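Local structure of prolyl-tRNA synthetase (Naegleria fowleri, 6UYH) at residues T119-M124 with E169-F174; T238-G243 with Q266-L271. The protein probably charges its cognate tRNA with proline at the expense of ATP, as class II prolyl-tRNA synthetases do, and binds halofuginone beside an ATP analogue. All coordinates share one frame; numbering follows the deposited sequence.

Contacts 1 and 2 lie side by side in the class II catalytic core, their centres about 9 Å apart, and both touch the hydroxypiperidine ring of halofuginone. Strands 164-174 and 261-272 are antiparallel neighbours and join them: G170 N of contact 1 is 2.8 Å from W269 O of contact 2, and S172 O is 3.0 Å from N267 N, both probable hydrogen bonds. Side chains also meet, S268 OG lying 3.3 Å from E121 OE2. Contact 1 receives the ring nitrogen of the inhibitor and contact 2 its hydroxyl. Of the two, contact 2 hydrogen-bonds the ATP analogue, through T238, whereas the T119 side chain of contact 1 stays about 6 Å from it.

Contact 1: residues T119-M124 with E169-F174; sequences TSETIM and EGHSAF. With HFG (7-bromo-6-chloro-3-{3-[(2R,3S)-3-hydroxypiperidin-2-yl]-2-oxopropyl}quinazolin-4(3H)-one), chain D.
S120 OG donates to E169 OE1 at 2.6 Å from above the carboxylate plane, while S120 N uses the syn lone pair of E169 OE2 at 3.0 Å. T119, S120 and E121 form the TXE motif of the prolyl-tRNA synthetase core, which leads into helix 121-131 and here faces strand 164-174. E169 OE2 also accepts from H171 NE2 at 2.8 Å, on its anti side and 35° out of the carboxylate plane. With Y125 OH bonded to H171 ND1 and Q144 NE2 to E169 OE1, both the imidazole and the carboxylate are held against rotation. T119 OG1, anti to the backbone N (chi1 -179°), donates to E121 OE1 at 2.6 Å and accepts from HFG N1' of halofuginone at 2.8 Å. The same N1' donates to E121 OE2 at 2.6 Å, a pairing in which the carboxylate would stabilise a protonated piperidine. This carboxylate stands at 79° to the H171 ring, its OE2 at the ring edge 3.6 Å from CE1. The packing includes a Met-aromatic contact: M124 SD sits over one face of the H171 ring, 3.9 Å from the centroid, with CE against CD2 and CB of the same histidine.

Contact 2: residues T238-G243 with Q266-L271; sequences TSHHLG and QNSWGL. With HFG (7-bromo-6-chloro-3-{3-[(2R,3S)-3-hydroxypiperidin-2-yl]-2-oxopropyl}quinazolin-4(3H)-one), chain D; ANP (phosphoaminophosphonic acid-adenylate ester), chain C.
T238 pairs with G270 and H240 with S268 as hydrogen-bonded pairs of two antiparallel strands; the non-hydrogen-bonded pairs S239-W269 and H241-N267 alternate with them. Beyond H241 a classic beta bulge sets L242 and G243 both opposite Q266: L242 N donates to Q266 O at 2.7 Å while Q266 N donates to G243 O, and a water donates to both G243 O and Q266 OE1. On the face carrying S239, H241, N267 and W269, the H241 ND1-H points almost straight at N267 OD1 (3.0 Å, 170°), with the oxygen in the ring plane and the amide turned 71° from it. N267 ND2 is meanwhile held by A180 O and E183 OE1 of helix 177-198. S239 OG lies alongside W269 CB at 3.8 Å and is bonded to V184 O, and W269 NE1 also reaches E183 OE1, tying this face to the same helix. G243 N lies over the centre of the H241 ring, 3.4 Å above its plane. T238, H240 and S268 project from the other face, where both ligands lie. H240 NE2 donates to O7' of halofuginone at 2.8 Å, its ring oriented by T220 OG1 at ND1. S268 OG lies near H240 CD2 and C6' of the piperidine, and L242 CD1 packs on this hydroxyl at 3.8 Å. G270, lacking a side chain, lets C4' of the inhibitor approach within 3.4 Å of its backbone N. T238 OG1, anti to the carbonyl carbon (chi1 -49°), shares a 2.6 Å hydrogen bond with the ribose O3' of the ATP analogue. Strand 232-243 thus addresses a hydroxyl on each ligand from neighbouring positions of one face, consistent with adjoining proline and ATP sites where prolyl-adenylate would form.

Contact 1: residues T119-M124 with E169-F174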
# COMPACT_ATOMS: atom_id res chain seq x y z
N THR A 119 7.88 10.96 -9.38
CA THR A 119 6.49 11.41 -9.53
C THR A 119 6.03 10.76 -10.83
O THR A 119 6.88 10.33 -11.62
CB THR A 119 6.35 12.94 -9.57
OG1 THR A 119 4.96 13.28 -9.68
CG2 THR A 119 7.11 13.55 -10.75
N SER A 120 4.72 10.64 -11.08
CA SER A 120 4.26 9.75 -12.14
C SER A 120 3.61 10.42 -13.35
O SER A 120 3.01 9.72 -14.17
CB SER A 120 3.30 8.70 -11.57
OG SER A 120 3.99 7.93 -10.60
N GLU A 121 3.73 11.75 -13.51
CA GLU A 121 3.15 12.40 -14.69
C GLU A 121 3.60 11.73 -15.99
O GLU A 121 2.78 11.42 -16.87
CB GLU A 121 3.52 13.88 -14.73
CG GLU A 121 2.70 14.78 -13.81
CD GLU A 121 3.21 14.78 -12.38
OE1 GLU A 121 4.21 14.10 -12.08
OE2 GLU A 121 2.61 15.49 -11.54
N THR A 122 4.92 11.51 -16.15
CA THR A 122 5.43 10.97 -17.41
C THR A 122 5.23 9.47 -17.52
O THR A 122 5.38 8.91 -18.62
CB THR A 122 6.92 11.29 -17.60
OG1 THR A 122 7.70 10.63 -16.59
CG2 THR A 122 7.18 12.80 -17.57
N ILE A 123 4.88 8.81 -16.41
CA ILE A 123 4.57 7.39 -16.38
C ILE A 123 3.11 7.15 -16.76
O ILE A 123 2.79 6.15 -17.41
CB ILE A 123 4.88 6.82 -14.98
CG1 ILE A 123 6.36 7.00 -14.65
CG2 ILE A 123 4.43 5.35 -14.84
CD1 ILE A 123 6.74 6.56 -13.23
N MET A 124 2.22 8.06 -16.38
CA MET A 124 0.78 7.87 -16.53
C MET A 124 0.18 8.54 -17.76
O MET A 124 -0.78 8.01 -18.32
CB MET A 124 0.06 8.40 -15.28
CG MET A 124 0.41 7.62 -14.04
SD MET A 124 -0.27 8.40 -12.55
CE MET A 124 -2.01 8.11 -12.80
N GLU A 169 -0.53 10.08 -4.97
CA GLU A 169 -0.61 11.08 -6.03
C GLU A 169 -1.89 10.83 -6.82
O GLU A 169 -2.15 9.71 -7.28
CB GLU A 169 0.64 11.06 -6.94
CG GLU A 169 0.94 9.69 -7.56
CD GLU A 169 2.20 9.70 -8.41
OE1 GLU A 169 3.00 8.74 -8.29
OE2 GLU A 169 2.39 10.67 -9.18
N GLY A 170 -2.68 11.88 -6.98
CA GLY A 170 -3.91 11.84 -7.75
C GLY A 170 -3.70 12.62 -9.04
O GLY A 170 -3.03 13.64 -9.04
N HIS A 171 -4.26 12.10 -10.13
CA HIS A 171 -4.12 12.69 -11.46
C HIS A 171 -5.49 12.63 -12.12
O HIS A 171 -6.00 11.53 -12.37
CB HIS A 171 -3.08 11.92 -12.29
CG HIS A 171 -1.70 11.95 -11.71
ND1 HIS A 171 -0.73 12.82 -12.16
CD2 HIS A 171 -1.13 11.22 -10.71
CE1 HIS A 171 0.38 12.63 -11.46
NE2 HIS A 171 0.16 11.67 -10.58
N SER A 172 -6.09 13.79 -12.39
CA SER A 172 -7.42 13.84 -12.96
C SER A 172 -7.42 14.60 -14.27
O SER A 172 -6.62 15.51 -14.48
CB SER A 172 -8.40 14.48 -11.99
OG SER A 172 -8.53 13.69 -10.82
N ALA A 173 -8.35 14.23 -15.15
CA ALA A 173 -8.56 14.88 -16.44
C ALA A 173 -10.03 15.22 -16.60
O ALA A 173 -10.89 14.41 -16.25
CB ALA A 173 -8.10 13.97 -17.60
N PHE A 174 -10.31 16.39 -17.18
CA PHE A 174 -11.66 16.93 -17.29
C PHE A 174 -11.88 17.52 -18.67
O PHE A 174 -10.93 17.90 -19.36
CB PHE A 174 -11.93 18.02 -16.25
CG PHE A 174 -11.74 17.57 -14.83
CD1 PHE A 174 -12.81 17.10 -14.08
CD2 PHE A 174 -10.49 17.63 -14.24
CE1 PHE A 174 -12.63 16.70 -12.77
CE2 PHE A 174 -10.30 17.22 -12.93
CZ PHE A 174 -11.38 16.76 -12.19
O4' HFG D . 5.96 15.97 -8.36
C21 HFG D . 5.72 17.11 -8.69
C3' HFG D . 4.34 17.56 -9.09
C2' HFG D . 3.18 16.74 -8.50
N1' HFG D . 3.14 15.36 -9.02
C6' HFG D . 1.95 14.64 -8.56
C5' HFG D . 1.86 14.57 -7.06
C4' HFG D . 1.96 15.97 -6.45
C39 HFG D . 3.18 16.71 -6.98
O7' HFG D . 3.20 18.04 -6.46
C1' HFG D . 6.83 18.18 -8.73
N3 HFG D . 8.16 17.58 -8.86
C4 HFG D . 8.48 16.96 -10.06
O11 HFG D . 7.70 16.96 -10.99
C10 HFG D . 9.79 16.30 -10.05
C5 HFG D . 10.25 15.65 -11.20
C2 HFG D . 9.01 17.56 -7.79
N1 HFG D . 10.16 16.98 -7.73
C9 HFG D . 10.56 16.31 -8.89
C8 HFG D . 11.78 15.63 -8.86
C7 HFG D . 12.21 14.96 -9.99
BR1 HFG D . 13.80 13.95 -9.88
C6 HFG D . 11.47 15.00 -11.16
CL1 HFG D . 12.07 14.28 -12.62

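Contact 2: residues T238-G243 with Q266-L271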
# COMPACT_ATOMS: atom_id res chain seq x y z
N THR A 238 -0.01 19.39 -1.69
CA THR A 238 0.01 20.24 -2.87
C THR A 238 -1.12 19.84 -3.81
O THR A 238 -1.36 18.65 -4.02
CB THR A 238 1.35 20.09 -3.59
OG1 THR A 238 2.42 20.24 -2.64
CG2 THR A 238 1.49 21.17 -4.62
N SER A 239 -1.81 20.82 -4.39
CA SER A 239 -2.87 20.52 -5.35
C SER A 239 -2.76 21.49 -6.53
O SER A 239 -2.95 22.70 -6.36
CB SER A 239 -4.24 20.61 -4.67
OG SER A 239 -5.28 20.24 -5.56
N HIS A 240 -2.44 20.96 -7.71
CA HIS A 240 -2.14 21.74 -8.90
C HIS A 240 -3.30 21.72 -9.88
O HIS A 240 -3.89 20.67 -10.13
CB HIS A 240 -0.94 21.17 -9.68
CG HIS A 240 0.29 20.95 -8.87
ND1 HIS A 240 1.10 21.98 -8.46
CD2 HIS A 240 0.87 19.81 -8.43
CE1 HIS A 240 2.12 21.49 -7.79
NE2 HIS A 240 2.01 20.17 -7.76
N HIS A 241 -3.58 22.87 -10.49
CA HIS A 241 -4.27 22.89 -11.77
C HIS A 241 -3.22 22.92 -12.88
O HIS A 241 -2.43 23.87 -12.96
CB HIS A 241 -5.23 24.08 -11.89
CG HIS A 241 -5.93 24.14 -13.22
ND1 HIS A 241 -6.62 23.06 -13.75
CD2 HIS A 241 -6.04 25.14 -14.13
CE1 HIS A 241 -7.12 23.40 -14.92
NE2 HIS A 241 -6.79 24.65 -15.18
N LEU A 242 -3.20 21.89 -13.71
CA LEU A 242 -2.21 21.77 -14.77
C LEU A 242 -2.68 22.40 -16.07
O LEU A 242 -1.90 22.48 -17.03
CB LEU A 242 -1.83 20.30 -14.98
CG LEU A 242 -1.37 19.49 -13.75
CD1 LEU A 242 -1.17 18.02 -14.13
CD2 LEU A 242 -0.08 20.08 -13.16
N GLY A 243 -3.92 22.87 -16.12
CA GLY A 243 -4.47 23.41 -17.35
C GLY A 243 -4.40 22.38 -18.45
O GLY A 243 -4.70 21.20 -18.26
N GLN A 266 -6.32 19.15 -16.83
CA GLN A 266 -5.80 18.20 -15.86
C GLN A 266 -5.42 18.87 -14.55
O GLN A 266 -5.07 20.06 -14.52
CB GLN A 266 -4.57 17.46 -16.37
CG GLN A 266 -4.86 16.48 -17.50
CD GLN A 266 -3.59 15.94 -18.10
OE1 GLN A 266 -3.03 16.53 -19.02
NE2 GLN A 266 -3.11 14.81 -17.57
N ASN A 267 -5.49 18.08 -13.48
CA ASN A 267 -4.94 18.40 -12.17
C ASN A 267 -4.04 17.26 -11.72
O ASN A 267 -4.17 16.13 -12.19
CB ASN A 267 -6.03 18.56 -11.10
CG ASN A 267 -7.06 19.60 -11.46
OD1 ASN A 267 -6.79 20.58 -12.15
ND2 ASN A 267 -8.27 19.39 -10.94
N SER A 268 -3.14 17.56 -10.78
CA SER A 268 -2.51 16.51 -9.98
C SER A 268 -2.30 17.04 -8.57
O SER A 268 -2.28 18.24 -8.33
CB SER A 268 -1.18 16.02 -10.60
OG SER A 268 -0.18 17.02 -10.56
N TRP A 269 -2.19 16.11 -7.61
CA TRP A 269 -2.18 16.50 -6.21
C TRP A 269 -1.52 15.38 -5.41
O TRP A 269 -1.70 14.21 -5.73
CB TRP A 269 -3.60 16.79 -5.68
CG TRP A 269 -4.75 16.14 -6.47
CD1 TRP A 269 -5.37 16.64 -7.59
CD2 TRP A 269 -5.42 14.90 -6.17
NE1 TRP A 269 -6.37 15.78 -8.01
CE2 TRP A 269 -6.42 14.70 -7.15
CE3 TRP A 269 -5.27 13.94 -5.15
CZ2 TRP A 269 -7.27 13.59 -7.15
CZ3 TRP A 269 -6.12 12.81 -5.16
CH2 TRP A 269 -7.10 12.65 -6.16
N GLY A 270 -0.75 15.75 -4.39
CA GLY A 270 -0.05 14.75 -3.60
C GLY A 270 0.09 15.14 -2.15
O GLY A 270 0.19 16.33 -1.81
N LEU A 271 0.15 14.13 -1.29
CA LEU A 271 0.29 14.25 0.16
C LEU A 271 1.18 13.09 0.60
O LEU A 271 0.95 11.96 0.15
CB LEU A 271 -1.08 14.16 0.84
CG LEU A 271 -1.15 14.25 2.37
CD1 LEU A 271 -1.12 15.71 2.79
CD2 LEU A 271 -2.40 13.55 2.89
O4' HFG D . 5.96 15.97 -8.36
C21 HFG D . 5.72 17.11 -8.69
C3' HFG D . 4.34 17.56 -9.09
C2' HFG D . 3.18 16.74 -8.50
N1' HFG D . 3.14 15.36 -9.02
C6' HFG D . 1.95 14.64 -8.56
C5' HFG D . 1.86 14.57 -7.06
C4' HFG D . 1.96 15.97 -6.45
C39 HFG D . 3.18 16.71 -6.98
O7' HFG D . 3.20 18.04 -6.46
C1' HFG D . 6.83 18.18 -8.73
N3 HFG D . 8.16 17.58 -8.86
C4 HFG D . 8.48 16.96 -10.06
O11 HFG D . 7.70 16.96 -10.99
C10 HFG D . 9.79 16.30 -10.05
C5 HFG D . 10.25 15.65 -11.20
C2 HFG D . 9.01 17.56 -7.79
N1 HFG D . 10.16 16.98 -7.73
C9 HFG D . 10.56 16.31 -8.89
C8 HFG D . 11.78 15.63 -8.86
C7 HFG D . 12.21 14.96 -9.99
BR1 HFG D . 13.80 13.95 -9.88
C6 HFG D . 11.47 15.00 -11.16
CL1 HFG D . 12.07 14.28 -12.62
PG ANP C . 9.78 20.57 -1.42
O1G ANP C . 10.21 21.96 -1.43
O2G ANP C . 10.95 19.68 -2.01
O3G ANP C . 9.46 20.21 0.08
PB ANP C . 8.18 19.64 -3.78
O1B ANP C . 7.79 20.61 -4.80
O2B ANP C . 9.48 18.91 -4.24
N3B ANP C . 8.42 20.32 -2.30
PA ANP C . 6.01 17.88 -4.52
O1A ANP C . 5.01 18.83 -5.03
O2A ANP C . 6.75 17.23 -5.64
O3A ANP C . 7.07 18.58 -3.57
O5' ANP C . 5.44 16.71 -3.57
C5' ANP C . 4.11 16.60 -2.99
C4' ANP C . 4.27 16.68 -1.50
O4' ANP C . 5.16 15.65 -1.04
C3' ANP C . 4.91 17.98 -1.03
O3' ANP C . 3.93 19.00 -0.89
C2' ANP C . 5.53 17.59 0.31
O2' ANP C . 4.60 17.78 1.36
C1' ANP C . 5.88 16.10 0.09
N9 ANP C . 7.30 15.86 -0.14
C8 ANP C . 8.09 16.40 -1.12
N7 ANP C . 9.34 16.00 -1.09
C5 ANP C . 9.38 15.12 -0.02
C6 ANP C . 10.41 14.36 0.54
N6 ANP C . 11.65 14.31 0.04
N1 ANP C . 10.13 13.62 1.63
C2 ANP C . 8.87 13.62 2.10
N3 ANP C . 7.81 14.29 1.65
C4 ANP C . 8.13 15.03 0.58
O HOH W 1 -2.77 19.23 -18.94